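Local structure of class I phosphodiesterase PDEB1 (Leishmania major, 2R8Q) at residues G77-T82 with V191-S196; L84-Q89 with E182-P187; E301-Q306 with E345-R350; E275-G280 with F294-N299. The protein belongs to the class I phosphodiesterases and has an all-helical catalytic domain that carries zinc and magnesium ions and binds 3-isobutyl-1-methylxanthine in a pocket. All coordinates share one frame; numbering follows the deposited sequence.

Interaction 1 of 4, residues G77-T82 with V191-S196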
# COMPACT_ATOMS: atom_id res chain seq x y z
N GLY A 77 9.61 26.67 4.57
CA GLY A 77 8.99 26.55 5.88
C GLY A 77 9.14 25.26 6.65
O GLY A 77 8.33 24.97 7.52
N CYS A 78 10.17 24.48 6.33
CA CYS A 78 10.40 23.24 7.05
C CYS A 78 11.31 23.57 8.22
O CYS A 78 12.38 24.14 8.04
CB CYS A 78 11.08 22.20 6.15
SG CYS A 78 11.46 20.63 6.98
N ARG A 79 10.86 23.24 9.43
CA ARG A 79 11.64 23.51 10.62
C ARG A 79 12.77 22.51 10.79
O ARG A 79 12.69 21.38 10.31
CB ARG A 79 10.73 23.49 11.84
CG ARG A 79 9.67 24.58 11.80
CD ARG A 79 8.63 24.37 12.87
NE ARG A 79 7.89 23.13 12.67
CZ ARG A 79 6.92 22.71 13.48
NH1 ARG A 79 6.59 23.44 14.53
NH2 ARG A 79 6.28 21.58 13.22
N GLU A 80 13.84 22.94 11.46
CA GLU A 80 15.01 22.10 11.70
C GLU A 80 14.69 20.73 12.29
O GLU A 80 15.13 19.71 11.77
CB GLU A 80 15.98 22.83 12.64
CG GLU A 80 16.65 24.04 12.02
CD GLU A 80 17.46 24.84 13.01
OE1 GLU A 80 16.86 25.42 13.95
OE2 GLU A 80 18.70 24.89 12.87
N GLN A 81 13.93 20.72 13.38
CA GLN A 81 13.58 19.46 14.03
C GLN A 81 12.68 18.60 13.15
O GLN A 81 12.73 17.37 13.22
CB GLN A 81 12.90 19.72 15.38
CG GLN A 81 12.60 18.45 16.17
CD GLN A 81 12.18 18.74 17.59
OE1 GLN A 81 12.92 19.34 18.36
NE2 GLN A 81 10.98 18.31 17.95
N THR A 82 11.87 19.23 12.31
CA THR A 82 10.99 18.47 11.43
C THR A 82 11.86 17.70 10.43
O THR A 82 11.62 16.52 10.18
CB THR A 82 10.04 19.38 10.65
OG1 THR A 82 9.29 20.19 11.58
CG2 THR A 82 9.07 18.55 9.83
N VAL A 191 7.93 17.30 6.24
CA VAL A 191 8.81 18.28 5.63
C VAL A 191 8.13 19.15 4.57
O VAL A 191 8.77 20.00 3.95
CB VAL A 191 10.07 17.61 5.02
CG1 VAL A 191 10.90 16.97 6.13
CG2 VAL A 191 9.68 16.57 3.98
N PHE A 192 6.83 18.93 4.38
CA PHE A 192 6.04 19.73 3.44
C PHE A 192 5.12 20.63 4.26
O PHE A 192 4.21 21.27 3.73
CB PHE A 192 5.18 18.82 2.54
CG PHE A 192 5.97 17.98 1.57
CD1 PHE A 192 5.39 16.85 1.00
CD2 PHE A 192 7.27 18.33 1.21
CE1 PHE A 192 6.09 16.07 0.08
CE2 PHE A 192 7.98 17.55 0.28
CZ PHE A 192 7.39 16.42 -0.28
N GLU A 193 5.37 20.68 5.57
CA GLU A 193 4.56 21.46 6.50
C GLU A 193 4.43 22.95 6.17
O GLU A 193 3.42 23.57 6.51
CB GLU A 193 5.10 21.31 7.93
CG GLU A 193 6.40 22.06 8.20
CD GLU A 193 6.93 21.84 9.61
OE1 GLU A 193 6.11 21.53 10.51
OE2 GLU A 193 8.15 21.99 9.82
N GLY A 194 5.43 23.51 5.51
CA GLY A 194 5.39 24.93 5.18
C GLY A 194 4.81 25.26 3.82
O GLY A 194 4.71 26.43 3.45
N LEU A 195 4.41 24.24 3.07
CA LEU A 195 3.85 24.47 1.75
C LEU A 195 2.36 24.77 1.77
O LEU A 195 1.62 24.32 2.65
CB LEU A 195 4.10 23.26 0.86
CG LEU A 195 5.56 22.86 0.68
CD1 LEU A 195 5.63 21.62 -0.21
CD2 LEU A 195 6.35 24.01 0.06
N SER A 196 1.92 25.55 0.78
CA SER A 196 0.51 25.89 0.65
C SER A 196 -0.19 24.60 0.22
O SER A 196 0.46 23.66 -0.22
CB SER A 196 0.33 26.96 -0.42
OG SER A 196 0.69 26.46 -1.70
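Glu193 drives its carboxylate into the start of helix 80-92 in this all-helical phosphodiesterase domain, where Arg79 holds the N-cap position. One oxygen, OE2, is gripped by three donors. The backbone N of Arg79 meets Glu193 OE2 at 3.0 Å, almost straight at 175° and nearly along the C-O axis. From the syn side of Glu193 OE2, out of the carboxylate plane, come Arg79 NE, at 3.1 Å, and the hydroxyl Thr82 OG1, which donates over 2.8 Å. The other oxygen, Glu193 OE1, forms a salt bridge with Arg79 NH2 at 2.7 Å, but the N-H is poorly aimed and the hydrogen bond weak; the guanidinium and carboxylate planes are turned 62° apart. A negative group beside the helix start would be expected to interact favourably with the helix dipole.

The reach of Glu193 depends on its torsions: CG sits between the backbone N and the carbonyl carbon (chi1 74°), and the chain runs extended beyond it. Its backbone belongs to a type I beta turn from Phe192 to Leu195. Across from that turn, Gly77, with positive phi, closes helix 72-75 as the C-prime residue of a Schellman motif, and its CA lies 4.0 Å from Gly194 CA. Deeper in, Val191 gives its carbonyl to Tyr131 OH of helix 127-139, and Cys78 SG packs against Val191 CG1 at 3.8 Å.

Interaction 2 of 4, residues L84-Q89 with E182-P187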
# COMPACT_ATOMS: atom_id res chain seq x y z
N LEU A 84 15.04 16.78 10.74
CA LEU A 84 15.77 15.71 11.41
C LEU A 84 14.85 14.53 11.73
O LEU A 84 15.23 13.37 11.54
CB LEU A 84 16.45 16.24 12.68
CG LEU A 84 17.38 15.26 13.41
CD1 LEU A 84 18.42 14.67 12.45
CD2 LEU A 84 18.08 15.99 14.56
N ASN A 85 13.65 14.82 12.22
CA ASN A 85 12.71 13.74 12.53
C ASN A 85 12.40 12.95 11.26
O ASN A 85 12.32 11.73 11.29
CB ASN A 85 11.40 14.28 13.10
CG ASN A 85 11.52 14.71 14.55
OD1 ASN A 85 12.41 14.26 15.28
ND2 ASN A 85 10.61 15.59 14.98
N PHE A 86 12.22 13.66 10.15
CA PHE A 86 11.93 13.01 8.87
C PHE A 86 13.07 12.06 8.49
O PHE A 86 12.84 10.90 8.15
CB PHE A 86 11.73 14.06 7.78
CG PHE A 86 11.59 13.49 6.39
CD1 PHE A 86 10.41 12.87 6.00
CD2 PHE A 86 12.65 13.56 5.49
CE1 PHE A 86 10.28 12.34 4.72
CE2 PHE A 86 12.53 13.03 4.21
CZ PHE A 86 11.34 12.42 3.82
N ILE A 87 14.30 12.55 8.57
CA ILE A 87 15.46 11.73 8.24
C ILE A 87 15.48 10.48 9.12
O ILE A 87 15.71 9.37 8.62
CB ILE A 87 16.76 12.53 8.43
CG1 ILE A 87 16.80 13.68 7.41
CG2 ILE A 87 17.97 11.62 8.27
CD1 ILE A 87 17.92 14.68 7.66
N LEU A 88 15.23 10.64 10.41
CA LEU A 88 15.24 9.50 11.32
C LEU A 88 14.07 8.55 11.13
O LEU A 88 14.20 7.35 11.36
CB LEU A 88 15.30 9.99 12.78
CG LEU A 88 16.60 10.69 13.15
CD1 LEU A 88 16.49 11.27 14.56
CD2 LEU A 88 17.76 9.70 13.07
N GLN A 89 12.91 9.08 10.72
CA GLN A 89 11.76 8.22 10.48
C GLN A 89 12.04 7.39 9.23
O GLN A 89 11.64 6.24 9.14
CB GLN A 89 10.49 9.06 10.30
CG GLN A 89 9.96 9.68 11.60
CD GLN A 89 9.32 8.66 12.54
OE1 GLN A 89 9.40 7.45 12.31
NE2 GLN A 89 8.69 9.15 13.60
N GLU A 182 2.95 7.60 4.79
CA GLU A 182 2.78 7.32 6.21
C GLU A 182 3.68 8.23 7.05
O GLU A 182 3.22 8.86 8.01
CB GLU A 182 3.12 5.86 6.49
CG GLU A 182 3.14 5.48 7.96
CD GLU A 182 3.60 4.05 8.17
OE1 GLU A 182 2.93 3.13 7.66
OE2 GLU A 182 4.64 3.85 8.85
N ILE A 183 4.95 8.30 6.69
CA ILE A 183 5.90 9.13 7.42
C ILE A 183 5.49 10.61 7.41
O ILE A 183 5.49 11.26 8.46
CB ILE A 183 7.32 9.02 6.80
CG1 ILE A 183 7.88 7.62 7.04
CG2 ILE A 183 8.24 10.08 7.39
CD1 ILE A 183 9.19 7.35 6.32
N LEU A 184 5.13 11.11 6.24
CA LEU A 184 4.74 12.51 6.08
C LEU A 184 3.42 12.88 6.73
O LEU A 184 3.12 14.06 6.90
CB LEU A 184 4.71 12.88 4.60
CG LEU A 184 6.08 12.83 3.92
CD1 LEU A 184 5.93 12.92 2.41
CD2 LEU A 184 6.94 13.97 4.46
N SER A 185 2.62 11.88 7.10
CA SER A 185 1.33 12.14 7.73
C SER A 185 1.51 12.59 9.17
O SER A 185 0.58 13.07 9.81
CB SER A 185 0.44 10.89 7.69
OG SER A 185 0.92 9.88 8.56
N ASP A 186 2.73 12.42 9.68
CA ASP A 186 3.09 12.81 11.04
C ASP A 186 3.53 14.27 11.04
O ASP A 186 4.53 14.63 10.41
CB ASP A 186 4.24 11.92 11.54
CG ASP A 186 4.76 12.33 12.90
OD1 ASP A 186 5.81 11.79 13.31
OD2 ASP A 186 4.13 13.18 13.57
N PRO A 187 2.79 15.14 11.74
CA PRO A 187 3.15 16.56 11.79
C PRO A 187 4.59 16.81 12.22
O PRO A 187 5.23 17.77 11.78
CB PRO A 187 2.15 17.13 12.80
CG PRO A 187 0.96 16.24 12.64
CD PRO A 187 1.59 14.87 12.55
O HOH W 1 8.51 12.11 13.79
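Phe86 and Gln89, one turn apart on helix 80-92, receive Ile183 and Leu184 from the end of helix 171-184, a helix-helix packing contact in the domain interior. Phe86 places CG anti to its backbone N (chi1 173°), and its ring atoms CD1 and CE1 make the contact. Two methyls flank the CD1-CE1 bond from opposite sides of the ring plane, each approaching obliquely: Ile183 CG2 is 3.8 Å from Phe86 CD1, and Leu184 CD2 is 3.7 Å from Phe86 CE1. Ile183 CG2 also touches Gln89 CB at 3.8 Å, so this one methyl fills the corner between the ring and the aliphatic start of the glutamine. The other branch of Ile183 ends in CD1, which rests on the backbone carbonyl of Gln89.

Gln89 is folded at chi2 (-72°), and its amide crosses the Asp186 carboxylate with the planes 78° apart. Gln89 NE2 and Asp186 OD1 stand 3.9 Å from each other and are joined by a water that accepts from Gln89 NE2 at 3.0 Å and donates to Asp186 OD1 at 2.8 Å. Both ends have further partners: Gln89 NE2 also donates to Ile17 O, and Asp186 OD2 accepts from Ala188 N. Helix 127-139 packs on Phe86 as well, through Val135, Leu138 and Val139. The chemistry is thus divided, with dispersion forces joining the two helices at the ring and the polar groups coupled indirectly, through solvent.

Interaction 3 of 4, residues E301-Q306 with E345-R350. With IBM (3-isobutyl-1-methylxanthine), chain E.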
# COMPACT_ATOMS: atom_id res chain seq x y z
N GLU A 301 33.02 -13.07 -11.91
CA GLU A 301 34.00 -12.02 -11.70
C GLU A 301 33.28 -10.68 -11.54
O GLU A 301 32.40 -10.35 -12.34
CB GLU A 301 34.95 -11.95 -12.90
CG GLU A 301 36.17 -11.07 -12.68
CD GLU A 301 37.13 -11.67 -11.67
OE1 GLU A 301 37.66 -12.77 -11.93
OE2 GLU A 301 37.36 -11.04 -10.61
N LEU A 302 33.65 -9.92 -10.51
CA LEU A 302 33.01 -8.63 -10.27
C LEU A 302 33.13 -7.74 -11.51
O LEU A 302 32.18 -7.06 -11.89
CB LEU A 302 33.67 -7.93 -9.07
CG LEU A 302 32.98 -6.70 -8.49
CD1 LEU A 302 31.62 -7.08 -7.92
CD2 LEU A 302 33.85 -6.10 -7.39
N ALA A 303 34.30 -7.76 -12.14
CA ALA A 303 34.56 -6.96 -13.33
C ALA A 303 33.60 -7.27 -14.49
O ALA A 303 33.14 -6.36 -15.17
CB ALA A 303 36.01 -7.16 -13.79
N ARG A 304 33.32 -8.55 -14.70
CA ARG A 304 32.42 -8.95 -15.77
C ARG A 304 31.02 -8.37 -15.60
O ARG A 304 30.43 -7.86 -16.55
CB ARG A 304 32.34 -10.48 -15.84
CG ARG A 304 31.26 -11.01 -16.75
CD ARG A 304 31.41 -12.51 -16.96
NE ARG A 304 32.71 -12.82 -17.54
CZ ARG A 304 33.06 -14.02 -17.98
NH1 ARG A 304 32.21 -15.03 -17.92
NH2 ARG A 304 34.27 -14.20 -18.50
N GLY A 305 30.49 -8.46 -14.38
CA GLY A 305 29.16 -7.94 -14.12
C GLY A 305 29.06 -6.44 -14.27
O GLY A 305 28.04 -5.92 -14.75
N GLN A 306 30.10 -5.73 -13.86
CA GLN A 306 30.11 -4.27 -13.97
C GLN A 306 30.22 -3.84 -15.42
O GLN A 306 29.57 -2.88 -15.84
CB GLN A 306 31.27 -3.70 -13.15
CG GLN A 306 31.06 -3.82 -11.65
CD GLN A 306 29.90 -2.99 -11.16
OE1 GLN A 306 29.96 -1.76 -11.15
NE2 GLN A 306 28.82 -3.65 -10.76
N GLU A 345 40.80 -3.82 -17.64
CA GLU A 345 42.21 -4.06 -17.36
C GLU A 345 42.35 -5.15 -16.30
O GLU A 345 43.29 -5.94 -16.33
CB GLU A 345 42.89 -2.77 -16.88
CG GLU A 345 44.39 -2.88 -16.71
CD GLU A 345 45.06 -1.54 -16.50
OE1 GLU A 345 44.75 -0.86 -15.50
OE2 GLU A 345 45.91 -1.16 -17.34
N ILE A 346 41.41 -5.17 -15.36
CA ILE A 346 41.42 -6.18 -14.30
C ILE A 346 41.16 -7.55 -14.91
O ILE A 346 41.69 -8.56 -14.44
CB ILE A 346 40.33 -5.88 -13.24
CG1 ILE A 346 40.70 -4.61 -12.46
CG2 ILE A 346 40.19 -7.06 -12.29
CD1 ILE A 346 39.70 -4.23 -11.39
N LEU A 347 40.35 -7.58 -15.97
CA LEU A 347 40.05 -8.83 -16.65
C LEU A 347 41.20 -9.25 -17.55
O LEU A 347 41.64 -10.40 -17.50
CB LEU A 347 38.77 -8.68 -17.49
CG LEU A 347 37.45 -8.60 -16.73
CD1 LEU A 347 36.30 -8.48 -17.72
CD2 LEU A 347 37.27 -9.85 -15.87
N ASP A 348 41.69 -8.32 -18.37
CA ASP A 348 42.80 -8.62 -19.27
C ASP A 348 44.03 -9.02 -18.46
O ASP A 348 44.90 -9.74 -18.95
CB ASP A 348 43.14 -7.41 -20.15
CG ASP A 348 42.00 -7.03 -21.07
OD1 ASP A 348 41.40 -7.93 -21.69
OD2 ASP A 348 41.72 -5.82 -21.19
N GLY A 349 44.10 -8.53 -17.23
CA GLY A 349 45.23 -8.85 -16.37
C GLY A 349 45.07 -10.20 -15.71
O GLY A 349 46.04 -10.78 -15.22
N ARG A 350 43.84 -10.71 -15.69
CA ARG A 350 43.56 -12.00 -15.08
C ARG A 350 43.25 -13.05 -16.15
O ARG A 350 44.00 -14.04 -16.24
CB ARG A 350 42.38 -11.89 -14.11
CG ARG A 350 42.00 -13.20 -13.45
CD ARG A 350 40.99 -12.99 -12.33
NE ARG A 350 40.64 -14.26 -11.68
CZ ARG A 350 39.88 -14.36 -10.60
NH1 ARG A 350 39.38 -13.27 -10.03
NH2 ARG A 350 39.62 -15.55 -10.08
N9 IBM E . 21.82 -3.93 -11.52
C8 IBM E . 22.59 -4.92 -12.08
N7 IBM E . 23.87 -4.77 -11.87
C5 IBM E . 23.95 -3.61 -11.11
C4 IBM E . 22.70 -3.08 -10.89
N3 IBM E . 22.39 -1.96 -10.20
C2 IBM E . 23.47 -1.30 -9.67
N1 IBM E . 24.77 -1.77 -9.85
C6 IBM E . 25.02 -2.91 -10.56
O6 IBM E . 26.16 -3.32 -10.71
O2 IBM E . 23.28 -0.27 -9.03
C10 IBM E . 25.89 -1.03 -9.27
C11 IBM E . 21.02 -1.50 -10.02
C12 IBM E . 20.26 -2.52 -9.17
C13 IBM E . 20.36 -2.19 -7.69
C14 IBM E . 18.80 -2.60 -9.61
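Leu347 lays its isobutyl end over the methyl of Ala303, with CG and CD2 each 3.6 Å from Ala303 CB, and Leu347 CD2 goes on to meet Glu301 CG at 3.6 Å. Glu301 and Leu347 slide past each other in opposite directions, so the acid lends its aliphatic part to the apolar patch before its charge emerges. Ile346 CG2 adds a looser contact with Ala303 CB.

Glu301 bends at chi2 (69°) beyond a CG that lies anti to its backbone N, while Arg350 is extended from CG to NE. The two reach toward each other tip to tip and form a salt bridge, Glu301 OE1 to Arg350 NH1 at 2.6 Å. OE1 lies over one face of the guanidinium, and the carboxylate and guanidinium planes stand 67° apart; the attraction is therefore best read as ionic pairing rather than a flat two-pronged one. Arg350 is the last modelled residue, and Glu301 takes the N-cap position of helix 302-324.

Further along the same helix, Gln306 serves the ligand pocket: its NE2 donates to O6 of 3-isobutyl-1-methylxanthine at 2.7 Å, with an N-H...O angle of 134°. The contact joins the start of helix 302-324 to the C-terminal end of helix 330-348. Trp343 of the latter also packs on Ala303 and Gln306, while helix 262-285 receives Leu302 at Ala269 and Thr273 and Ile346 at Phe262.

Interaction 4 of 4, residues E275-G280 with F294-N299. With IBM (3-isobutyl-1-methylxanthine), chain E.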
# COMPACT_ATOMS: atom_id res chain seq x y z
N GLU A 275 23.92 -8.58 -2.17
CA GLU A 275 22.47 -8.58 -2.01
C GLU A 275 21.84 -9.50 -3.05
O GLU A 275 20.91 -10.26 -2.74
CB GLU A 275 21.89 -7.16 -2.16
CG GLU A 275 20.38 -7.14 -1.96
CD GLU A 275 19.82 -5.75 -1.75
OE1 GLU A 275 20.29 -5.05 -0.82
OE2 GLU A 275 18.90 -5.36 -2.49
N PHE A 276 22.34 -9.44 -4.28
CA PHE A 276 21.83 -10.29 -5.35
C PHE A 276 22.03 -11.76 -4.99
O PHE A 276 21.13 -12.58 -5.16
CB PHE A 276 22.56 -9.98 -6.67
CG PHE A 276 22.08 -8.74 -7.37
CD1 PHE A 276 21.05 -7.96 -6.85
CD2 PHE A 276 22.66 -8.35 -8.57
CE1 PHE A 276 20.60 -6.81 -7.52
CE2 PHE A 276 22.23 -7.21 -9.24
CZ PHE A 276 21.20 -6.44 -8.71
N TYR A 277 23.22 -12.10 -4.50
CA TYR A 277 23.51 -13.48 -4.13
C TYR A 277 22.56 -13.97 -3.04
O TYR A 277 22.16 -15.13 -3.03
CB TYR A 277 24.96 -13.62 -3.63
CG TYR A 277 26.01 -13.59 -4.72
CD1 TYR A 277 27.36 -13.56 -4.39
CD2 TYR A 277 25.66 -13.61 -6.07
CE1 TYR A 277 28.34 -13.55 -5.38
CE2 TYR A 277 26.63 -13.60 -7.07
CZ TYR A 277 27.97 -13.57 -6.71
OH TYR A 277 28.93 -13.56 -7.70
N ARG A 278 22.19 -13.08 -2.12
CA ARG A 278 21.27 -13.50 -1.07
C ARG A 278 19.88 -13.73 -1.64
O ARG A 278 19.15 -14.59 -1.15
CB ARG A 278 21.24 -12.46 0.06
CG ARG A 278 22.56 -12.39 0.81
CD ARG A 278 22.50 -11.51 2.04
NE ARG A 278 23.83 -11.35 2.63
CZ ARG A 278 24.08 -10.68 3.75
NH1 ARG A 278 23.10 -10.11 4.42
NH2 ARG A 278 25.33 -10.59 4.19
N GLN A 279 19.50 -12.98 -2.68
CA GLN A 279 18.20 -13.21 -3.29
C GLN A 279 18.26 -14.58 -3.96
O GLN A 279 17.31 -15.35 -3.90
CB GLN A 279 17.86 -12.16 -4.35
CG GLN A 279 16.56 -12.49 -5.08
CD GLN A 279 16.13 -11.43 -6.08
OE1 GLN A 279 16.33 -10.24 -5.86
NE2 GLN A 279 15.51 -11.87 -7.17
N GLY A 280 19.40 -14.86 -4.59
CA GLY A 280 19.58 -16.13 -5.26
C GLY A 280 19.48 -17.29 -4.28
O GLY A 280 18.85 -18.31 -4.58
N PHE A 294 22.57 -13.66 -9.92
CA PHE A 294 22.19 -13.86 -8.52
C PHE A 294 22.71 -15.18 -7.96
O PHE A 294 22.40 -15.53 -6.82
CB PHE A 294 20.66 -13.83 -8.38
CG PHE A 294 20.03 -12.56 -8.89
CD1 PHE A 294 19.94 -12.31 -10.25
CD2 PHE A 294 19.53 -11.62 -8.00
CE1 PHE A 294 19.36 -11.13 -10.72
CE2 PHE A 294 18.95 -10.44 -8.46
CZ PHE A 294 18.87 -10.19 -9.82
N ASP A 295 23.50 -15.90 -8.75
CA ASP A 295 24.02 -17.19 -8.33
C ASP A 295 25.41 -17.13 -7.71
O ASP A 295 26.41 -16.97 -8.40
CB ASP A 295 24.04 -18.15 -9.52
CG ASP A 295 24.03 -19.60 -9.08
OD1 ASP A 295 24.62 -19.90 -8.03
OD2 ASP A 295 23.44 -20.44 -9.81
N ARG A 296 25.44 -17.28 -6.39
CA ARG A 296 26.67 -17.25 -5.61
C ARG A 296 27.62 -18.39 -6.01
O ARG A 296 28.84 -18.22 -6.02
CB ARG A 296 26.32 -17.37 -4.13
CG ARG A 296 27.47 -17.27 -3.16
CD ARG A 296 27.02 -17.66 -1.76
NE ARG A 296 25.94 -16.82 -1.26
CZ ARG A 296 26.08 -15.55 -0.89
NH1 ARG A 296 27.26 -14.96 -0.97
NH2 ARG A 296 25.03 -14.87 -0.43
N SER A 297 27.04 -19.53 -6.34
CA SER A 297 27.80 -20.73 -6.70
C SER A 297 28.61 -20.66 -8.00
O SER A 297 29.51 -21.47 -8.20
CB SER A 297 26.86 -21.93 -6.76
OG SER A 297 26.22 -22.13 -5.51
N LYS A 298 28.29 -19.71 -8.87
CA LYS A 298 29.03 -19.59 -10.12
C LYS A 298 30.31 -18.77 -9.97
O LYS A 298 31.16 -18.75 -10.86
CB LYS A 298 28.14 -19.00 -11.22
CG LYS A 298 27.06 -19.96 -11.70
CD LYS A 298 26.32 -19.43 -12.91
CE LYS A 298 25.32 -20.46 -13.41
NZ LYS A 298 24.56 -19.98 -14.61
N ASN A 299 30.43 -18.10 -8.82
CA ASN A 299 31.60 -17.28 -8.52
C ASN A 299 32.00 -16.39 -9.69
O ASN A 299 33.15 -16.42 -10.14
CB ASN A 299 32.79 -18.17 -8.14
CG ASN A 299 32.51 -19.02 -6.91
OD1 ASN A 299 31.60 -19.85 -6.90
ND2 ASN A 299 33.28 -18.80 -5.85
N9 IBM E . 21.82 -3.93 -11.52
C8 IBM E . 22.59 -4.92 -12.08
N7 IBM E . 23.87 -4.77 -11.87
C5 IBM E . 23.95 -3.61 -11.11
C4 IBM E . 22.70 -3.08 -10.89
N3 IBM E . 22.39 -1.96 -10.20
C2 IBM E . 23.47 -1.30 -9.67
N1 IBM E . 24.77 -1.77 -9.85
C6 IBM E . 25.02 -2.91 -10.56
O6 IBM E . 26.16 -3.32 -10.71
O2 IBM E . 23.28 -0.27 -9.03
C10 IBM E . 25.89 -1.03 -9.27
C11 IBM E . 21.02 -1.50 -10.02
C12 IBM E . 20.26 -2.52 -9.17
C13 IBM E . 20.36 -2.19 -7.69
C14 IBM E . 18.80 -2.60 -9.61
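The backbone of Phe294 comes up against helix 262-285, its CA 4.6 Å from Tyr277 CA, and its carbonyl O receives CA-H...O contacts from Tyr277 and Gly280. The closer is that of Gly280 CA, 3.3 Å from Phe294 O.

The Phe294 ring crosses that of Phe276 obliquely, with centroids 4.6 Å apart and planes at 31°. Phe294 CE2 sits over one face of Phe276, toward the rim and 3.6 Å from Phe276 CD1. The edge of the same Phe276 ring turns to 3-isobutyl-1-methylxanthine, Phe276 CE2 lying 3.7 Å from the ligand C8, so Phe294 is a second-shell neighbour of the pocket. Gln279 runs extended beside Phe294; its OE1 accepts from Asn148 N.

Tyr277 makes a CH-pi contact: Arg296 CA stands above the centre of its ring, 3.7 Å from the centroid and 6° off the normal. The Arg296 chain bends at chi3 (-59°), which sets NE. One face of its guanidinium covers Tyr277 CB, 3.4 Å from Arg296 NH2. Asp295 OD1 accepts from Ser297 N in an Asx turn and also pairs with Lys284. Arg278 and Arg296 are near neighbours, Arg278 NE to Arg296 NH2 4.8 Å, yet both salt-bridge to Glu274, and Arg296 also to Asp281. These acids probably offset the repulsion of like charges, while the contact itself relies on aromatic, CH-pi and CA-H...O interactions.

How the interactions relate
Interactions 1 and 2 both use helix 80-92 and form one continuous patch, centres about 11 Å apart: Val191 CG1 of the first packs on Phe86 CB of the second at 3.4 Å, and Val191 CG2 on Leu184 CD2 at 3.8 Å. Along the chain, interaction 2 is nested within the loop closed by interaction 1. Interaction 4 closes before interaction 3 opens, with centres about 18 Å apart and segments adjoining in sequence; they meet through 3-isobutyl-1-methylxanthine, touched by Gln306 and Phe276. The Phe276 side chain is about 10 Å from magnesium and about 11 Å from zinc. Interactions 1 and 3 lie on opposite sides of the chain's centre, their centres about 47 Å apart.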